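Local coordinates for protein branched-chain alpha-ketoacid decarboxylase (Lactococcus lactis, PDB 2VBF) that probably decarboxylates branched-chain and aromatic alpha-keto acids to aldehydes, using thiamine diphosphate and a magnesium ion as cofactors, at residues A[216-224]-A[324-334]; A[228-239]-A[292-303]. One frame throughout, in Å; residues are numbered along the deposited sequence.

Interaction 1. Residues A[216-224]-A[324-334]; sequences VILSKIEES and ISLNIDEGIIF
In the central domain of this thiamine diphosphate enzyme, an alpha/beta layer contact sets helix 216-224 on one face of a mixed beta-sheet, where the hairpin strands 324-326 and 331-333 meet it with branched aliphatic side chains. Ile-221 lies across Ile-324, its CG1 3.9 Å from Ile-324 CD1, and meets Leu-326 tip to tip through its CD1. One turn earlier, Ile-217 and Leu-326 run alongside one another, pointing opposite ways, Ile-217 CG2 lying 3.9 Å from Leu-326 CD2. With CG1 of Ile-217 beside the backbone N (chi1 -74°) and turned to Ile-333, the CG2 branch is left anti to that N and faces Leu-326. Isoleucine and leucine suit this buried layer because they fill it without polar groups. Of the Lys-220 side chain, at the exposed margin, the aliphatic part packs, CD lying 4.0 Å from Ile-333 CG2. At the far end the OG of Ser-224 donates to Lys-220 O (2.7 Å), which also receives Ser-224 N from the opposite face of its carbonyl plane. Without the hydroxyl, as with an alanine here, that carbonyl would probably keep just the backbone N of these two donors, and a gap is likely to open beside Phe-334. Ser-224 OG lies at the edge of this ring, in its plane, 3.3 Å from Phe-334 CZ.

Interaction 2. Residues A[228-239]-A[292-303]; sequences AQKPVVIAGHEV and FVESADFILMLG
Lys-230 stretches over the ring of Phe-292, its chain fully extended from a CG anti to the backbone N (chi1 -164°). CE sits above the ring centre in a CH-pi contact, 3.6 Å from the centroid, and the ammonium lies over the same face in a cation-pi interaction before NZ donates to Ser-295 OG at 2.8 Å. A long chain with a charged end suits this margin: its methylenes cover the aromatic ring while its nitrogen finds a hydroxyl, which also bonds to Asn-291 O. Asp-297 has CG between its backbone N and carbonyl carbon (chi1 60°), which brings the carboxylate to the backbone of Gln-229 and Lys-230, in the loop ahead of strand 231-235. OD2 takes Gln-229 N through its syn lone pair at 2.8 Å, whereas OD1 receives Lys-230 N from above the carboxylate plane; a water links OD2 to Gln-229 OE1. Beyond, strands 231-235 and 298-302 run parallel, joined by bonds such as Leu-300 N to Val-232 O (3.0 Å). Beta-branched residues fit these extended strands: Val-232 CG1 packs 3.6 Å from Ala-296 CB, and Ile-234 CD1 touches both Ile-299 CG2 and Met-301 SD. Gly-303, at positive phi, lies so close to Glu-238 that a CB would clash; its carbonyl accepts Glu-238 N at 3.0 Å. Adjacent parallel strands, each continuous with helices, are typical of the Rossmann-like alpha/beta sheet in the central domain of these enzymes.

How the interactions relate
Both contacts are largely buried and involve one mixed sheet: interaction 2 joins two of its strands, and interaction 1 lays a helix on its face. In interaction 2 the strands meet edge to edge, so backbone hydrogen bonds dominate, with charged and polar groups gathered at its loop end. Interaction 1 relies on aliphatic side chains, with an exposed lysine at its margin. The two are continuous: strand 298-302 pairs with strand 324-326, where Leu-326 N lies 2.8 Å from Met-301 O, probably as a hydrogen bond. Helix 216-224 also reaches interaction 2, since Ser-224 CB packs on Phe-298 CE1. Along the chain, interaction 2 is nested within the loop that interaction 1 closes.

Interaction 1. Residues A[216-224]-A[324-334]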
loop_
_atom_site.group_PDB
_atom_site.type_symbol
_atom_site.label_atom_id
_atom_site.label_comp_id
_atom_site.label_asym_id
_atom_site.label_seq_id
_atom_site.Cartn_x
_atom_site.Cartn_y
_atom_site.Cartn_z
ATOM N N VAL A 216 38.945 16.470 17.509
ATOM C CA VAL A 216 39.584 15.300 18.101
ATOM C C VAL A 216 39.365 14.055 17.231
ATOM O O VAL A 216 40.295 13.271 17.020
ATOM C CB VAL A 216 39.055 15.012 19.520
ATOM C CG1 VAL A 216 39.681 13.741 20.070
ATOM C CG2 VAL A 216 39.341 16.185 20.456
ATOM N N ILE A 217 38.137 13.870 16.744
ATOM C CA ILE A 217 37.828 12.733 15.867
ATOM C C ILE A 217 38.684 12.803 14.609
ATOM O O ILE A 217 39.278 11.801 14.206
ATOM C CB ILE A 217 36.326 12.665 15.483
ATOM C CG1 ILE A 217 35.488 12.172 16.669
ATOM C CG2 ILE A 217 36.123 11.719 14.297
ATOM C CD1 ILE A 217 33.992 12.135 16.411
ATOM N N LEU A 218 38.766 13.985 14.002
ATOM C CA LEU A 218 39.582 14.165 12.801
ATOM C C LEU A 218 41.070 13.892 13.053
ATOM O O LEU A 218 41.740 13.283 12.222
ATOM C CB LEU A 218 39.394 15.569 12.221
ATOM C CG LEU A 218 38.120 15.713 11.397
ATOM C CD1 LEU A 218 37.713 17.175 11.319
ATOM C CD2 LEU A 218 38.317 15.107 10.006
ATOM N N SER A 219 41.572 14.346 14.199
ATOM C CA SER A 219 42.978 14.133 14.568
ATOM C C SER A 219 43.306 12.655 14.736
ATOM O O SER A 219 44.363 12.191 14.291
ATOM C CB SER A 219 43.315 14.890 15.854
ATOM O OG SER A 219 43.252 16.286 15.622
ATOM N N LYS A 220 42.400 11.920 15.376
ATOM C CA LYS A 220 42.575 10.478 15.548
ATOM C C LYS A 220 42.473 9.723 14.220
ATOM O O LYS A 220 43.196 8.746 13.998
ATOM C CB LYS A 220 41.583 9.923 16.575
ATOM C CG LYS A 220 42.180 9.762 17.974
ATOM C CD LYS A 220 41.160 10.052 19.068
ATOM C CE LYS A 220 41.491 9.324 20.368
ATOM N NZ LYS A 220 42.908 9.518 20.805
ATOM N N ILE A 221 41.589 10.174 13.330
ATOM C CA ILE A 221 41.497 9.572 11.998
ATOM C C ILE A 221 42.792 9.825 11.229
ATOM O O ILE A 221 43.348 8.913 10.616
ATOM C CB ILE A 221 40.293 10.110 11.199
ATOM C CG1 ILE A 221 38.987 9.579 11.797
ATOM C CG2 ILE A 221 40.410 9.724 9.720
ATOM C CD1 ILE A 221 37.741 10.276 11.271
ATOM N N GLU A 222 43.272 11.065 11.284
ATOM C CA GLU A 222 44.518 11.439 10.619
ATOM C C GLU A 222 45.696 10.606 11.113
ATOM O O GLU A 222 46.427 10.029 10.318
ATOM C CB GLU A 222 44.821 12.908 10.855
ATOM C CG GLU A 222 46.033 13.407 10.091
ATOM C CD GLU A 222 46.321 14.869 10.358
ATOM O OE1 GLU A 222 45.736 15.431 11.312
ATOM O OE2 GLU A 222 47.141 15.442 9.610
ATOM N N GLU A 223 45.871 10.568 12.431
ATOM C CA GLU A 223 46.942 9.795 13.065
ATOM C C GLU A 223 46.868 8.331 12.638
ATOM O O GLU A 223 47.864 7.734 12.202
ATOM C CB GLU A 223 46.811 9.922 14.586
ATOM C CG GLU A 223 47.794 9.102 15.409
ATOM C CD GLU A 223 47.540 9.222 16.904
ATOM O OE1 GLU A 223 46.363 9.392 17.308
ATOM O OE2 GLU A 223 48.520 9.135 17.682
ATOM N N SER A 224 45.669 7.760 12.749
ATOM C CA SER A 224 45.460 6.358 12.413
ATOM C C SER A 224 45.781 6.064 10.952
ATOM O O SER A 224 46.412 5.054 10.639
ATOM C CB SER A 224 44.024 5.945 12.730
ATOM O OG SER A 224 43.754 6.105 14.108
ATOM N N ILE A 324 37.647 3.117 13.620
ATOM C CA ILE A 324 36.863 4.319 13.895
ATOM C C ILE A 324 35.643 4.252 12.968
ATOM O O ILE A 324 35.793 4.224 11.743
ATOM C CB ILE A 324 37.667 5.599 13.634
ATOM C CG1 ILE A 324 38.775 5.752 14.680
ATOM C CG2 ILE A 324 36.762 6.841 13.671
ATOM C CD1 ILE A 324 39.788 6.785 14.347
ATOM N N SER A 325 34.448 4.180 13.550
ATOM C CA SER A 325 33.212 4.217 12.774
ATOM C C SER A 325 32.486 5.530 13.058
ATOM O O SER A 325 32.441 5.988 14.205
ATOM C CB SER A 325 32.315 3.005 13.065
ATOM O OG SER A 325 31.788 3.020 14.376
ATOM N N LEU A 326 31.966 6.134 11.997
ATOM C CA LEU A 326 31.167 7.342 12.074
ATOM C C LEU A 326 29.807 7.063 11.440
ATOM O O LEU A 326 29.730 6.576 10.307
ATOM C CB LEU A 326 31.856 8.483 11.330
ATOM C CG LEU A 326 33.264 8.839 11.823
ATOM C CD1 LEU A 326 33.867 9.916 10.934
ATOM C CD2 LEU A 326 33.225 9.271 13.281
ATOM N N ASN A 327 28.753 7.351 12.198
ATOM C CA ASN A 327 27.377 7.231 11.735
ATOM C C ASN A 327 26.649 8.512 12.094
ATOM O O ASN A 327 27.138 9.287 12.909
ATOM C CB ASN A 327 26.684 6.035 12.400
ATOM C CG ASN A 327 27.090 4.709 11.792
ATOM O OD1 ASN A 327 28.003 4.032 12.281
ATOM N ND2 ASN A 327 26.414 4.332 10.713
ATOM N N ILE A 328 25.473 8.715 11.501
ATOM C CA ILE A 328 24.645 9.875 11.828
ATOM C C ILE A 328 24.390 9.952 13.340
ATOM O O ILE A 328 24.515 11.023 13.937
ATOM C CB ILE A 328 23.292 9.847 11.067
ATOM C CG1 ILE A 328 23.536 9.937 9.565
ATOM C CG2 ILE A 328 22.388 11.001 11.536
ATOM C CD1 ILE A 328 22.330 9.575 8.702
ATOM N N ASP A 329 24.079 8.817 13.965
ATOM C CA ASP A 329 23.622 8.816 15.367
ATOM C C ASP A 329 24.754 8.722 16.383
ATOM O O ASP A 329 24.601 9.143 17.534
ATOM C CB ASP A 329 22.636 7.669 15.619
ATOM C CG ASP A 329 21.265 7.934 15.029
ATOM O OD1 ASP A 329 21.002 9.070 14.554
ATOM O OD2 ASP A 329 20.446 6.990 15.038
ATOM N N GLU A 330 25.888 8.165 15.975
ATOM C CA GLU A 330 26.996 7.982 16.906
ATOM C C GLU A 330 28.276 7.608 16.185
ATOM O O GLU A 330 28.267 7.266 15.004
ATOM C CB GLU A 330 26.659 6.928 17.969
ATOM C CG GLU A 330 26.611 5.514 17.464
ATOM C CD GLU A 330 26.333 4.486 18.542
ATOM O OE1 GLU A 330 25.842 4.830 19.641
ATOM O OE2 GLU A 330 26.596 3.304 18.270
ATOM N N GLY A 331 29.381 7.707 16.915
ATOM C CA GLY A 331 30.685 7.283 16.434
ATOM C C GLY A 331 31.279 6.355 17.472
ATOM O O GLY A 331 30.902 6.419 18.647
ATOM N N ILE A 332 32.173 5.469 17.036
ATOM C CA ILE A 332 32.892 4.569 17.932
ATOM C C ILE A 332 34.370 4.697 17.579
ATOM O O ILE A 332 34.785 4.290 16.490
ATOM C CB ILE A 332 32.469 3.085 17.800
ATOM C CG1 ILE A 332 30.946 2.918 17.736
ATOM C CG2 ILE A 332 33.038 2.259 18.965
ATOM C CD1 ILE A 332 30.246 3.148 19.013
ATOM N N ILE A 333 35.138 5.289 18.491
ATOM C CA ILE A 333 36.559 5.577 18.274
ATOM C C ILE A 333 37.339 4.550 19.076
ATOM O O ILE A 333 37.522 4.706 20.286
ATOM C CB ILE A 333 36.959 6.999 18.737
ATOM C CG1 ILE A 333 36.007 8.058 18.178
ATOM C CG2 ILE A 333 38.386 7.320 18.323
ATOM C CD1 ILE A 333 34.751 8.198 18.971
ATOM N N PHE A 334 37.774 3.484 18.413
ATOM C CA PHE A 334 38.468 2.395 19.096
ATOM C C PHE A 334 37.725 2.020 20.383
ATOM O O PHE A 334 38.296 2.041 21.482
ATOM C CB PHE A 334 39.928 2.783 19.371
ATOM C CG PHE A 334 40.681 3.174 18.134
ATOM C CD1 PHE A 334 40.847 2.261 17.104
ATOM C CD2 PHE A 334 41.205 4.454 17.982
ATOM C CE1 PHE A 334 41.534 2.607 15.943
ATOM C CE2 PHE A 334 41.883 4.808 16.825
ATOM C CZ PHE A 334 42.050 3.879 15.802
#

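Interaction 2. Residues A[228-239]-A[292-303]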
loop_
_atom_site.group_PDB
_atom_site.type_symbol
_atom_site.label_atom_id
_atom_site.label_comp_id
_atom_site.label_asym_id
_atom_site.label_seq_id
_atom_site.Cartn_x
_atom_site.Cartn_y
_atom_site.Cartn_z
ATOM N N ALA A 228 48.930 3.728 9.632
ATOM C CA ALA A 228 48.483 2.427 9.138
ATOM C C ALA A 228 49.318 1.952 7.951
ATOM O O ALA A 228 49.634 2.735 7.064
ATOM C CB ALA A 228 47.000 2.485 8.747
ATOM N N GLN A 229 49.677 0.671 7.960
ATOM C CA GLN A 229 50.372 0.023 6.850
ATOM C C GLN A 229 49.366 -0.533 5.837
ATOM O O GLN A 229 49.687 -0.718 4.665
ATOM C CB GLN A 229 51.245 -1.129 7.369
ATOM C CG GLN A 229 52.238 -0.748 8.474
ATOM C CD GLN A 229 53.190 -1.890 8.830
ATOM O OE1 GLN A 229 52.779 -2.917 9.381
ATOM N NE2 GLN A 229 54.471 -1.711 8.521
ATOM N N LYS A 230 48.153 -0.832 6.313
ATOM C CA LYS A 230 47.100 -1.384 5.474
ATOM C C LYS A 230 45.727 -0.873 5.924
ATOM O O LYS A 230 44.933 -1.623 6.484
ATOM C CB LYS A 230 47.134 -2.909 5.519
ATOM C CG LYS A 230 46.348 -3.594 4.418
ATOM C CD LYS A 230 46.498 -5.092 4.558
ATOM C CE LYS A 230 45.843 -5.858 3.450
ATOM N NZ LYS A 230 46.367 -7.264 3.459
ATOM N N PRO A 231 45.457 0.408 5.674
ATOM C CA PRO A 231 44.155 0.947 6.037
ATOM C C PRO A 231 43.084 0.505 5.053
ATOM O O PRO A 231 43.386 0.210 3.894
ATOM C CB PRO A 231 44.368 2.456 5.923
ATOM C CG PRO A 231 45.352 2.597 4.821
ATOM C CD PRO A 231 46.302 1.420 5.012
ATOM N N VAL A 232 41.835 0.474 5.501
ATOM C CA VAL A 232 40.714 0.293 4.586
ATOM C C VAL A 232 39.567 1.197 5.041
ATOM O O VAL A 232 39.308 1.357 6.241
ATOM C CB VAL A 232 40.264 -1.197 4.479
ATOM C CG1 VAL A 232 39.578 -1.657 5.757
ATOM C CG2 VAL A 232 39.328 -1.406 3.253
ATOM N N VAL A 233 38.928 1.840 4.066
ATOM C CA VAL A 233 37.735 2.642 4.303
ATOM C C VAL A 233 36.532 1.806 3.884
ATOM O O VAL A 233 36.565 1.133 2.853
ATOM C CB VAL A 233 37.761 3.946 3.487
ATOM C CG1 VAL A 233 36.514 4.807 3.790
ATOM C CG2 VAL A 233 39.033 4.721 3.776
ATOM N N ILE A 234 35.482 1.811 4.698
ATOM C CA ILE A 234 34.223 1.193 4.306
ATOM C C ILE A 234 33.160 2.301 4.301
ATOM O O ILE A 234 32.908 2.924 5.335
ATOM C CB ILE A 234 33.799 0.033 5.256
ATOM C CG1 ILE A 234 34.960 -0.946 5.488
ATOM C CG2 ILE A 234 32.554 -0.683 4.698
ATOM C CD1 ILE A 234 34.609 -2.122 6.400
ATOM N N ALA A 235 32.568 2.572 3.135
ATOM C CA ALA A 235 31.525 3.596 3.008
ATOM C C ALA A 235 30.154 2.922 2.913
ATOM O O ALA A 235 30.023 1.846 2.327
ATOM C CB ALA A 235 31.772 4.483 1.805
ATOM N N GLY A 236 29.140 3.557 3.500
ATOM C CA GLY A 236 27.796 2.999 3.541
ATOM C C GLY A 236 26.705 3.979 3.161
ATOM O O GLY A 236 26.972 5.075 2.655
ATOM N N HIS A 237 25.466 3.565 3.431
ATOM C CA HIS A 237 24.298 4.231 2.893
ATOM C C HIS A 237 24.136 5.643 3.429
ATOM O O HIS A 237 23.560 6.468 2.752
ATOM C CB HIS A 237 23.022 3.414 3.154
ATOM C CG HIS A 237 22.607 3.383 4.590
ATOM N ND1 HIS A 237 23.278 2.641 5.537
ATOM C CD2 HIS A 237 21.602 4.013 5.245
ATOM C CE1 HIS A 237 22.697 2.802 6.709
ATOM N NE2 HIS A 237 21.677 3.632 6.562
ATOM N N GLU A 238 24.629 5.928 4.631
ATOM C CA GLU A 238 24.427 7.265 5.203
ATOM C C GLU A 238 25.226 8.330 4.438
ATOM O O GLU A 238 24.872 9.512 4.454
ATOM C CB GLU A 238 24.713 7.278 6.709
ATOM C CG GLU A 238 23.832 6.311 7.497
ATOM C CD GLU A 238 24.050 6.359 9.004
ATOM O OE1 GLU A 238 25.152 6.747 9.455
ATOM O OE2 GLU A 238 23.097 6.024 9.738
ATOM N N VAL A 239 26.302 7.913 3.766
ATOM C CA VAL A 239 26.998 8.799 2.826
ATOM C C VAL A 239 26.017 9.246 1.733
ATOM O O VAL A 239 25.910 10.439 1.434
ATOM C CB VAL A 239 28.246 8.122 2.212
ATOM C CG1 VAL A 239 28.833 8.982 1.091
ATOM C CG2 VAL A 239 29.293 7.860 3.308
ATOM N N PHE A 292 41.781 -8.923 2.360
ATOM C CA PHE A 292 42.320 -7.581 2.468
ATOM C C PHE A 292 41.608 -6.832 3.589
ATOM O O PHE A 292 42.243 -6.317 4.521
ATOM C CB PHE A 292 42.164 -6.825 1.136
ATOM C CG PHE A 292 42.969 -5.551 1.063
ATOM C CD1 PHE A 292 44.138 -5.497 0.315
ATOM C CD2 PHE A 292 42.556 -4.403 1.734
ATOM C CE1 PHE A 292 44.887 -4.332 0.246
ATOM C CE2 PHE A 292 43.313 -3.236 1.686
ATOM C CZ PHE A 292 44.484 -3.200 0.930
ATOM N N VAL A 293 40.280 -6.779 3.496
ATOM C CA VAL A 293 39.469 -6.066 4.485
ATOM C C VAL A 293 39.707 -6.588 5.897
ATOM O O VAL A 293 39.888 -5.806 6.817
ATOM C CB VAL A 293 37.962 -6.150 4.172
ATOM C CG1 VAL A 293 37.139 -5.481 5.306
ATOM C CG2 VAL A 293 37.667 -5.504 2.825
ATOM N N GLU A 294 39.727 -7.908 6.048
ATOM C CA GLU A 294 39.815 -8.555 7.361
ATOM C C GLU A 294 41.241 -8.627 7.936
ATOM O O GLU A 294 41.426 -8.998 9.105
ATOM C CB GLU A 294 39.172 -9.948 7.286
ATOM C CG GLU A 294 37.690 -9.870 6.892
ATOM C CD GLU A 294 36.997 -11.214 6.769
ATOM O OE1 GLU A 294 37.664 -12.268 6.916
ATOM O OE2 GLU A 294 35.771 -11.207 6.528
ATOM N N SER A 295 42.239 -8.285 7.121
ATOM C CA SER A 295 43.630 -8.142 7.593
ATOM C C SER A 295 44.095 -6.674 7.737
ATOM O O SER A 295 45.217 -6.416 8.201
ATOM C CB SER A 295 44.579 -8.896 6.658
ATOM O OG SER A 295 44.671 -8.282 5.388
ATOM N N ALA A 296 43.244 -5.715 7.358
ATOM C CA ALA A 296 43.577 -4.294 7.484
ATOM C C ALA A 296 43.942 -3.981 8.932
ATOM O O ALA A 296 43.317 -4.517 9.849
ATOM C CB ALA A 296 42.391 -3.415 7.032
ATOM N N ASP A 297 44.964 -3.145 9.134
ATOM C CA ASP A 297 45.372 -2.745 10.493
ATOM C C ASP A 297 44.625 -1.519 11.040
ATOM O O ASP A 297 44.747 -1.191 12.212
ATOM C CB ASP A 297 46.897 -2.564 10.601
ATOM C CG ASP A 297 47.450 -1.504 9.683
ATOM O OD1 ASP A 297 46.733 -0.972 8.803
ATOM O OD2 ASP A 297 48.656 -1.212 9.838
ATOM N N PHE A 298 43.851 -0.855 10.188
ATOM C CA PHE A 298 42.963 0.223 10.619
ATOM C C PHE A 298 41.760 0.235 9.693
ATOM O O PHE A 298 41.921 0.127 8.482
ATOM C CB PHE A 298 43.657 1.587 10.572
ATOM C CG PHE A 298 42.719 2.748 10.797
ATOM C CD1 PHE A 298 42.057 2.879 12.007
ATOM C CD2 PHE A 298 42.470 3.686 9.794
ATOM C CE1 PHE A 298 41.195 3.920 12.227
ATOM C CE2 PHE A 298 41.601 4.739 10.012
ATOM C CZ PHE A 298 40.958 4.860 11.227
ATOM N N ILE A 299 40.567 0.370 10.268
ATOM C CA ILE A 299 39.322 0.424 9.504
ATOM C C ILE A 299 38.604 1.725 9.841
ATOM O O ILE A 299 38.351 2.006 11.016
ATOM C CB ILE A 299 38.379 -0.737 9.850
ATOM C CG1 ILE A 299 39.070 -2.089 9.643
ATOM C CG2 ILE A 299 37.086 -0.641 9.011
ATOM C CD1 ILE A 299 38.419 -3.220 10.399
ATOM N N LEU A 300 38.289 2.504 8.809
ATOM C CA LEU A 300 37.434 3.691 8.926
ATOM C C LEU A 300 36.088 3.392 8.253
ATOM O O LEU A 300 36.029 3.231 7.016
ATOM C CB LEU A 300 38.098 4.891 8.254
ATOM C CG LEU A 300 37.349 6.230 8.221
ATOM C CD1 LEU A 300 37.124 6.753 9.647
ATOM C CD2 LEU A 300 38.097 7.264 7.382
ATOM N N MET A 301 35.022 3.277 9.052
ATOM C CA MET A 301 33.668 3.109 8.501
ATOM C C MET A 301 32.935 4.445 8.495
ATOM O O MET A 301 32.865 5.139 9.525
ATOM C CB MET A 301 32.839 2.088 9.285
ATOM C CG MET A 301 33.463 0.707 9.367
ATOM S SD MET A 301 32.238 -0.632 9.373
ATOM C CE MET A 301 31.150 -0.199 10.733
ATOM N N LEU A 302 32.392 4.801 7.335
ATOM C CA LEU A 302 31.665 6.053 7.153
ATOM C C LEU A 302 30.234 5.742 6.748
ATOM O O LEU A 302 29.979 5.357 5.611
ATOM C CB LEU A 302 32.321 6.897 6.069
ATOM C CG LEU A 302 33.794 7.227 6.294
ATOM C CD1 LEU A 302 34.347 8.013 5.119
ATOM C CD2 LEU A 302 33.959 8.000 7.571
ATOM N N GLY A 303 29.313 5.907 7.688
ATOM C CA GLY A 303 27.888 5.760 7.410
ATOM C C GLY A 303 27.402 4.362 7.090
ATOM O O GLY A 303 26.474 4.193 6.295
HETATM O O HOH W 1 50.326 -3.265 10.209
#